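Local coordinates for protein sialidase B (Streptococcus pneumoniae serotype 4, PDB 4XJW) that cleaves alpha-(2->3)-, alpha-(2->6)- and alpha-(2->8)-linked terminal sialic acids from glycoconjugates, acting as an intramolecular trans-sialidase, at residues 405-410 with 436-441; 370-375 with 411-416; 35-40 with 186-191. The protein carries 1 engineered substitution. All coordinates share one frame; numbering follows the deposited sequence.

Contact 1: 405-410 with 436-441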
# COMPACT_ATOMS: atom_id res chain seq x y z
N ASN A 405 -6.80 -17.66 -20.37
CA ASN A 405 -7.55 -17.69 -19.12
C ASN A 405 -8.90 -17.00 -19.32
O ASN A 405 -8.98 -15.98 -20.00
CB ASN A 405 -6.74 -16.99 -18.02
CG ASN A 405 -7.31 -17.20 -16.64
OD1 ASN A 405 -8.40 -16.75 -16.34
ND2 ASN A 405 -6.56 -17.88 -15.78
N VAL A 406 -9.95 -17.55 -18.72
CA VAL A 406 -11.29 -17.01 -18.92
C VAL A 406 -11.47 -15.61 -18.33
O VAL A 406 -12.47 -14.94 -18.60
CB VAL A 406 -12.40 -17.95 -18.37
CG1 VAL A 406 -12.39 -19.27 -19.11
CG2 VAL A 406 -12.25 -18.15 -16.86
N PHE A 407 -10.51 -15.16 -17.53
CA PHE A 407 -10.52 -13.80 -16.99
C PHE A 407 -9.83 -12.77 -17.90
O PHE A 407 -9.79 -11.58 -17.58
CB PHE A 407 -9.88 -13.80 -15.60
CG PHE A 407 -10.79 -14.31 -14.51
CD1 PHE A 407 -10.87 -15.67 -14.23
CD2 PHE A 407 -11.59 -13.43 -13.79
CE1 PHE A 407 -11.72 -16.14 -13.23
CE2 PHE A 407 -12.45 -13.90 -12.80
CZ PHE A 407 -12.50 -15.24 -12.52
N TYR A 408 -9.33 -13.22 -19.05
CA TYR A 408 -8.52 -12.37 -19.91
C TYR A 408 -9.32 -11.72 -21.04
O TYR A 408 -10.34 -12.25 -21.49
CB TYR A 408 -7.38 -13.16 -20.56
CG TYR A 408 -6.31 -13.69 -19.64
CD1 TYR A 408 -6.30 -13.40 -18.28
CD2 TYR A 408 -5.29 -14.48 -20.15
CE1 TYR A 408 -5.29 -13.89 -17.46
CE2 TYR A 408 -4.29 -14.97 -19.34
CZ TYR A 408 -4.30 -14.68 -18.00
OH TYR A 408 -3.28 -15.21 -17.22
N LYS A 409 -8.82 -10.58 -21.51
CA LYS A 409 -9.46 -9.83 -22.58
C LYS A 409 -9.46 -10.63 -23.89
O LYS A 409 -10.42 -10.59 -24.64
CB LYS A 409 -8.74 -8.50 -22.78
CG LYS A 409 -9.19 -7.70 -23.99
CD LYS A 409 -8.40 -6.41 -24.08
CE LYS A 409 -8.81 -5.58 -25.28
NZ LYS A 409 -8.03 -4.31 -25.37
N ASP A 410 -8.38 -11.38 -24.12
CA ASP A 410 -8.20 -12.08 -25.40
C ASP A 410 -8.78 -13.49 -25.44
O ASP A 410 -8.62 -14.21 -26.44
CB ASP A 410 -6.71 -12.13 -25.77
CG ASP A 410 -6.13 -10.77 -26.14
OD1 ASP A 410 -6.83 -9.74 -26.01
OD2 ASP A 410 -4.94 -10.75 -26.55
N PHE A 436 -5.95 -20.74 -7.25
CA PHE A 436 -7.14 -20.18 -6.62
C PHE A 436 -8.43 -20.84 -7.10
O PHE A 436 -8.50 -21.36 -8.21
CB PHE A 436 -7.19 -18.64 -6.74
CG PHE A 436 -7.55 -18.12 -8.12
CD1 PHE A 436 -8.87 -18.10 -8.55
CD2 PHE A 436 -6.57 -17.63 -8.97
CE1 PHE A 436 -9.21 -17.62 -9.80
CE2 PHE A 436 -6.89 -17.15 -10.23
CZ PHE A 436 -8.21 -17.14 -10.64
N LYS A 437 -9.43 -20.85 -6.22
CA LYS A 437 -10.78 -21.29 -6.56
C LYS A 437 -11.75 -20.15 -6.30
O LYS A 437 -11.60 -19.41 -5.34
CB LYS A 437 -11.18 -22.51 -5.73
CG LYS A 437 -10.32 -23.72 -6.00
CD LYS A 437 -10.76 -24.91 -5.16
CE LYS A 437 -9.89 -26.12 -5.45
NZ LYS A 437 -10.71 -27.36 -5.51
N LEU A 438 -12.75 -20.01 -7.16
CA LEU A 438 -13.78 -19.00 -6.92
C LEU A 438 -14.73 -19.43 -5.79
O LEU A 438 -15.11 -20.59 -5.71
CB LEU A 438 -14.60 -18.74 -8.18
CG LEU A 438 -13.80 -18.12 -9.34
CD1 LEU A 438 -14.67 -17.88 -10.59
CD2 LEU A 438 -13.10 -16.84 -8.92
N LEU A 439 -15.08 -18.48 -4.93
CA LEU A 439 -16.12 -18.73 -3.94
C LEU A 439 -17.48 -18.71 -4.63
O LEU A 439 -17.64 -18.04 -5.65
CB LEU A 439 -16.08 -17.69 -2.81
CG LEU A 439 -14.93 -17.77 -1.80
CD1 LEU A 439 -15.38 -17.33 -0.42
CD2 LEU A 439 -14.33 -19.16 -1.75
N PRO A 440 -18.46 -19.44 -4.08
CA PRO A 440 -19.81 -19.36 -4.65
C PRO A 440 -20.41 -17.97 -4.44
O PRO A 440 -19.95 -17.22 -3.58
CB PRO A 440 -20.59 -20.38 -3.82
CG PRO A 440 -19.88 -20.43 -2.51
CD PRO A 440 -18.43 -20.26 -2.86
N PRO A 441 -21.44 -17.62 -5.23
CA PRO A 441 -22.17 -16.37 -4.97
C PRO A 441 -23.02 -16.53 -3.71
O PRO A 441 -23.52 -17.62 -3.45
CB PRO A 441 -23.06 -16.22 -6.21
CG PRO A 441 -23.23 -17.60 -6.71
CD PRO A 441 -21.96 -18.34 -6.41
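Phe407, which touches both Phe436 and Leu438 across the contact, donates its backbone N to Asn405 OD1 at 2.9 Å, arriving in the carbonyl plane and on a lone pair with an N-H...O angle of 163°, which makes an Asx turn. Asn405 to Tyr408 form a type I beta turn, closed by Tyr408 N bonding to Asn405 O at 2.9 Å. Asn405 therefore holds the loop twice, through its side chain and through its backbone, while its CB rests over the centre of the Tyr408 ring. From these two overlapping turns the Phe407 ring is sent out with CG beside the backbone N (chi1 -78°), and Leu438 comes to meet it from the opposite direction. Both leucine methyls converge on the far end of the ring: Phe407 CZ is 3.9 Å from Leu438 CD1, which lies at the ring edge near its plane, and 4.0 Å from Leu438 CD2. Phe436 adds a looser touch, its CZ standing 4.5 Å from Phe407 CE1. The meeting is apolar and small, burying 118 Å² in all. Leu438 belongs to strand 437-438, the edge strand of a propeller blade, paired with strand 420-426. Its backbone N bonds to Tyr370 OH, and the Tyr370 ring lies nearly parallel to that of Phe436, on whose ring Phe287 makes an edge-to-face contact. The contact thus joins the blade's outer strand to the loop between strands 400-403 and 413-414.

Contact 2: 370-375 with 411-416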
# COMPACT_ATOMS: atom_id res chain seq x y z
N TYR A 370 -8.20 -22.04 -14.34
CA TYR A 370 -9.21 -21.29 -15.09
C TYR A 370 -8.77 -21.02 -16.53
O TYR A 370 -9.18 -20.05 -17.16
CB TYR A 370 -9.64 -20.01 -14.37
CG TYR A 370 -10.52 -20.30 -13.19
CD1 TYR A 370 -9.96 -20.59 -11.95
CD2 TYR A 370 -11.90 -20.35 -13.32
CE1 TYR A 370 -10.75 -20.88 -10.86
CE2 TYR A 370 -12.71 -20.64 -12.23
CZ TYR A 370 -12.12 -20.91 -11.01
OH TYR A 370 -12.90 -21.21 -9.91
N GLU A 371 -7.92 -21.91 -17.03
CA GLU A 371 -7.41 -21.84 -18.39
C GLU A 371 -8.25 -22.69 -19.34
O GLU A 371 -8.81 -23.72 -18.94
CB GLU A 371 -5.95 -22.27 -18.42
CG GLU A 371 -5.04 -21.31 -17.65
CD GLU A 371 -3.69 -21.92 -17.27
OE1 GLU A 371 -3.45 -23.11 -17.57
OE2 GLU A 371 -2.87 -21.19 -16.66
N VAL A 372 -8.35 -22.24 -20.59
CA VAL A 372 -9.20 -22.91 -21.59
C VAL A 372 -8.45 -24.00 -22.34
O VAL A 372 -7.36 -23.76 -22.87
CB VAL A 372 -9.74 -21.90 -22.61
CG1 VAL A 372 -10.65 -22.60 -23.62
CG2 VAL A 372 -10.49 -20.77 -21.91
N LEU A 373 -9.04 -25.19 -22.40
CA LEU A 373 -8.48 -26.28 -23.18
C LEU A 373 -9.46 -26.65 -24.29
O LEU A 373 -10.67 -26.60 -24.09
CB LEU A 373 -8.21 -27.50 -22.30
CG LEU A 373 -6.88 -27.56 -21.53
CD1 LEU A 373 -6.75 -26.46 -20.50
CD2 LEU A 373 -6.72 -28.91 -20.85
N GLU A 374 -8.93 -27.00 -25.46
CA GLU A 374 -9.76 -27.54 -26.53
C GLU A 374 -9.31 -28.95 -26.86
O GLU A 374 -8.17 -29.17 -27.27
CB GLU A 374 -9.70 -26.66 -27.78
CG GLU A 374 -10.57 -27.18 -28.93
CD GLU A 374 -10.44 -26.35 -30.19
OE1 GLU A 374 -9.53 -25.50 -30.25
OE2 GLU A 374 -11.27 -26.53 -31.11
N GLY A 375 -10.19 -29.92 -26.66
CA GLY A 375 -9.83 -31.31 -26.85
C GLY A 375 -8.63 -31.67 -26.00
O GLY A 375 -7.73 -32.39 -26.44
N SER A 411 -9.43 -13.92 -24.36
CA SER A 411 -9.94 -15.29 -24.28
C SER A 411 -11.10 -15.58 -25.24
O SER A 411 -11.94 -14.72 -25.53
CB SER A 411 -10.36 -15.64 -22.85
OG SER A 411 -10.65 -17.02 -22.73
N LEU A 412 -11.14 -16.82 -25.73
CA LEU A 412 -12.25 -17.30 -26.56
C LEU A 412 -13.53 -17.40 -25.74
O LEU A 412 -14.62 -17.15 -26.25
CB LEU A 412 -11.90 -18.67 -27.14
CG LEU A 412 -12.92 -19.40 -28.00
CD1 LEU A 412 -13.33 -18.55 -29.19
CD2 LEU A 412 -12.34 -20.74 -28.47
N PHE A 413 -13.39 -17.79 -24.48
CA PHE A 413 -14.50 -17.83 -23.54
C PHE A 413 -14.23 -16.86 -22.39
O PHE A 413 -13.15 -16.89 -21.80
CB PHE A 413 -14.69 -19.24 -22.98
CG PHE A 413 -15.25 -20.21 -23.97
CD1 PHE A 413 -16.61 -20.25 -24.21
CD2 PHE A 413 -14.41 -21.09 -24.65
CE1 PHE A 413 -17.14 -21.15 -25.13
CE2 PHE A 413 -14.93 -21.99 -25.56
CZ PHE A 413 -16.30 -22.02 -25.80
N LYS A 414 -15.19 -15.99 -22.09
CA LYS A 414 -15.00 -14.94 -21.09
C LYS A 414 -16.05 -14.98 -19.99
O LYS A 414 -17.22 -15.27 -20.25
CB LYS A 414 -14.97 -13.57 -21.77
CG LYS A 414 -13.68 -13.37 -22.57
CD LYS A 414 -13.73 -12.12 -23.44
CE LYS A 414 -13.34 -10.88 -22.69
NZ LYS A 414 -13.10 -9.74 -23.64
N VAL A 415 -15.63 -14.71 -18.76
CA VAL A 415 -16.56 -14.64 -17.63
C VAL A 415 -17.31 -13.32 -17.64
O VAL A 415 -16.94 -12.37 -18.33
CB VAL A 415 -15.83 -14.82 -16.28
CG1 VAL A 415 -15.14 -16.16 -16.22
CG2 VAL A 415 -14.83 -13.71 -16.07
N THR A 416 -18.39 -13.27 -16.86
CA THR A 416 -19.16 -12.05 -16.69
C THR A 416 -18.25 -10.94 -16.15
O THR A 416 -17.45 -11.17 -15.25
CB THR A 416 -20.31 -12.30 -15.69
OG1 THR A 416 -21.17 -13.33 -16.19
CG2 THR A 416 -21.10 -11.04 -15.44
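The Phe413 ring receives Val372 at its edge: methyl CG1 of the valine lies near the ring plane, 4.2 Å from Phe413 CD2. The two side chains cross at about a right angle. Tyr364 and Tyr345 also meet this ring in edge-to-face (T-shaped) fashion, and the phenylalanine is thereby built into an aromatic cluster to which Val372 contributes an aliphatic border. The valine serves two neighbours by dividing its branches. With CG1 anti to the backbone N (chi1 -179°), one methyl is directed to the ring and the other, CG2, to the serine, 3.8 Å from Ser411 OG. That hydroxyl is occupied within its own segment: Ser411 OG donates to Phe413 O at 2.7 Å, approaching the carbonyl at a C=O...O angle of 131° and tilted 33° out of its plane. The bond, reaching two residues on, braces a bend in the chain just before and into strand 413-414. The closest CA atoms across the contact, those of Val372 and Phe413, are 7.6 Å apart, a spacing bridged by side chains rather than by direct strand pairing. Strand 372-374 pairs instead with strands 360-366 and 377-387, and strand 413-414 with strand 330-337, all within one large antiparallel sheet. That sheet is inserted between propeller strands 301-308 and 420-426, and the contact ties together strands of the insertion that are distant in sequence. Val372, Ser411 and Phe413 are all buried. The contact is therefore apolar and probably dispersive in the main, while the polar hydroxyl brought into this setting is satisfied by a carbonyl of its own segment.

Contact 3: 35-40 with 186-191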
# COMPACT_ATOMS: atom_id res chain seq x y z
N VAL A 35 25.13 14.79 1.72
CA VAL A 35 24.60 13.83 2.68
C VAL A 35 24.22 14.57 3.95
O VAL A 35 25.03 15.31 4.52
CB VAL A 35 25.62 12.72 3.01
CG1 VAL A 35 25.06 11.80 4.07
CG2 VAL A 35 25.95 11.93 1.76
N MET A 36 22.97 14.41 4.37
CA MET A 36 22.45 15.17 5.50
C MET A 36 21.68 14.26 6.44
O MET A 36 20.71 13.62 6.03
CB MET A 36 21.50 16.26 5.00
CG MET A 36 22.07 17.66 5.04
SD MET A 36 20.77 18.89 4.81
CE MET A 36 19.63 18.35 6.08
N LYS A 37 22.11 14.19 7.69
CA LYS A 37 21.33 13.54 8.73
C LYS A 37 20.63 14.61 9.54
O LYS A 37 21.29 15.48 10.13
CB LYS A 37 22.21 12.65 9.60
CG LYS A 37 22.56 11.33 8.90
CD LYS A 37 23.66 10.57 9.61
CE LYS A 37 23.83 9.19 8.98
NZ LYS A 37 22.58 8.35 9.11
N PHE A 38 19.30 14.59 9.55
CA PHE A 38 18.56 15.69 10.17
C PHE A 38 17.27 15.24 10.84
O PHE A 38 16.68 14.20 10.50
CB PHE A 38 18.24 16.78 9.13
CG PHE A 38 17.14 16.41 8.17
CD1 PHE A 38 17.41 15.68 7.02
CD2 PHE A 38 15.83 16.80 8.42
CE1 PHE A 38 16.40 15.35 6.14
CE2 PHE A 38 14.81 16.46 7.54
CZ PHE A 38 15.11 15.74 6.40
N LYS A 39 16.83 16.04 11.80
CA LYS A 39 15.59 15.80 12.52
C LYS A 39 14.69 17.00 12.33
O LYS A 39 15.16 18.14 12.29
CB LYS A 39 15.85 15.61 14.01
CG LYS A 39 16.82 14.49 14.34
CD LYS A 39 17.13 14.46 15.82
CE LYS A 39 17.97 13.25 16.17
NZ LYS A 39 18.39 13.26 17.59
N ALA A 40 13.39 16.74 12.21
CA ALA A 40 12.41 17.81 12.14
C ALA A 40 11.08 17.27 12.62
O ALA A 40 10.29 16.73 11.83
CB ALA A 40 12.28 18.34 10.71
N PRO A 186 25.41 4.56 6.33
CA PRO A 186 24.64 4.01 7.44
C PRO A 186 23.35 4.80 7.70
O PRO A 186 23.35 6.03 7.63
CB PRO A 186 25.60 4.08 8.64
CG PRO A 186 26.73 4.97 8.21
CD PRO A 186 26.78 4.95 6.72
N LEU A 187 22.26 4.07 7.94
CA LEU A 187 20.95 4.66 8.16
C LEU A 187 20.55 4.60 9.62
O LEU A 187 21.13 3.85 10.41
CB LEU A 187 19.90 3.94 7.31
CG LEU A 187 20.17 3.90 5.80
CD1 LEU A 187 19.20 2.99 5.10
CD2 LEU A 187 20.06 5.31 5.20
N SER A 188 19.53 5.37 9.98
CA SER A 188 18.99 5.35 11.34
C SER A 188 17.48 5.23 11.24
O SER A 188 16.74 5.98 11.90
CB SER A 188 19.36 6.63 12.09
OG SER A 188 20.77 6.83 12.07
N ASN A 189 17.02 4.31 10.40
CA ASN A 189 15.60 4.18 10.10
C ASN A 189 14.79 3.56 11.23
O ASN A 189 15.23 2.60 11.86
CB ASN A 189 15.38 3.34 8.84
CG ASN A 189 15.83 4.02 7.58
OD1 ASN A 189 16.18 5.20 7.57
ND2 ASN A 189 15.83 3.28 6.49
N PRO A 190 13.58 4.09 11.47
CA PRO A 190 12.69 3.51 12.48
C PRO A 190 11.82 2.39 11.92
O PRO A 190 11.04 1.78 12.66
CB PRO A 190 11.80 4.69 12.86
CG PRO A 190 11.70 5.48 11.57
CD PRO A 190 13.05 5.35 10.93
N PHE A 191 11.97 2.11 10.62
CA PHE A 191 11.10 1.17 9.92
C PHE A 191 11.95 0.24 9.05
O PHE A 191 13.14 0.48 8.82
CB PHE A 191 10.16 1.95 8.98
CG PHE A 191 10.89 2.59 7.82
CD1 PHE A 191 11.47 3.84 7.95
CD2 PHE A 191 11.00 1.92 6.60
CE1 PHE A 191 12.17 4.42 6.89
CE2 PHE A 191 11.70 2.48 5.54
CZ PHE A 191 12.28 3.75 5.69
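The CA atoms of Lys37 and Leu187 are the closest across the contact, 8.9 Å apart, too wide for strand pairing. Residues 35-39 are the end of a regular beta strand, whereas 186-191 run past it as an irregular chain rich in proline. A single long side chain spans the gap. Lys37 leaves the strand toward the loop and stays extended through CD and CE, then bends at its last torsion (chi4 -62°), which turns the ammonium group onto a backbone carbonyl. Lys37 NZ donates to Pro186 O at 2.9 Å, coming in at a C=O...N angle of 141° and tilted 29° from the carbonyl plane. The carbon before it follows closely, with Lys37 CE 3.5 Å from the same Pro186 O, while Leu187 CA lies 4.1 Å from Lys37 NZ. Ser188 OG approaches to 3.8 Å of Lys37 NZ and makes its own hydrogen bond to Glu105 OE1. The ammonium group is also bonded to Thr107 OG1, its strongest partner, and forms a long, weak ion pair with Glu105 OE1. The nearby carboxylate would probably favour the charged form of the lysine, and the gathered oxygens probably help to accommodate the amine of this buried residue. On the strand's other side, Met36 and Phe38 pack against Leu49 of the second sheet. Lys37 thus ties the chain that leaves for the propeller back onto strands 32-39 and 102-113, standing on the outer face of a two-sheet, concanavalin-like sandwich, as expected for the lectin-like N-terminal domain of this sialidase family.

In the fold
From the N terminus, contact 3 comes first and closes the longest loop: 145 residues, most of the lectin-like sandwich, separate strand 32-39 from the exit chain 186-191. It is complete before the others begin. Contact 2 opens at 370-375, contact 1 opens at 405-410, contact 2 closes at 411-416 and contact 1 at 436-441, so these two cross. Their centres lie 10 Å apart and they touch, Lys409 O bonding to Lys414 NZ. Contact 2 stays inside the insertion between two strands of a propeller blade; contact 1 joins that insertion to the blade. Contact 3 lies on the opposite side of the chain's centre from the other two, about 46 Å from contact 1 between centres.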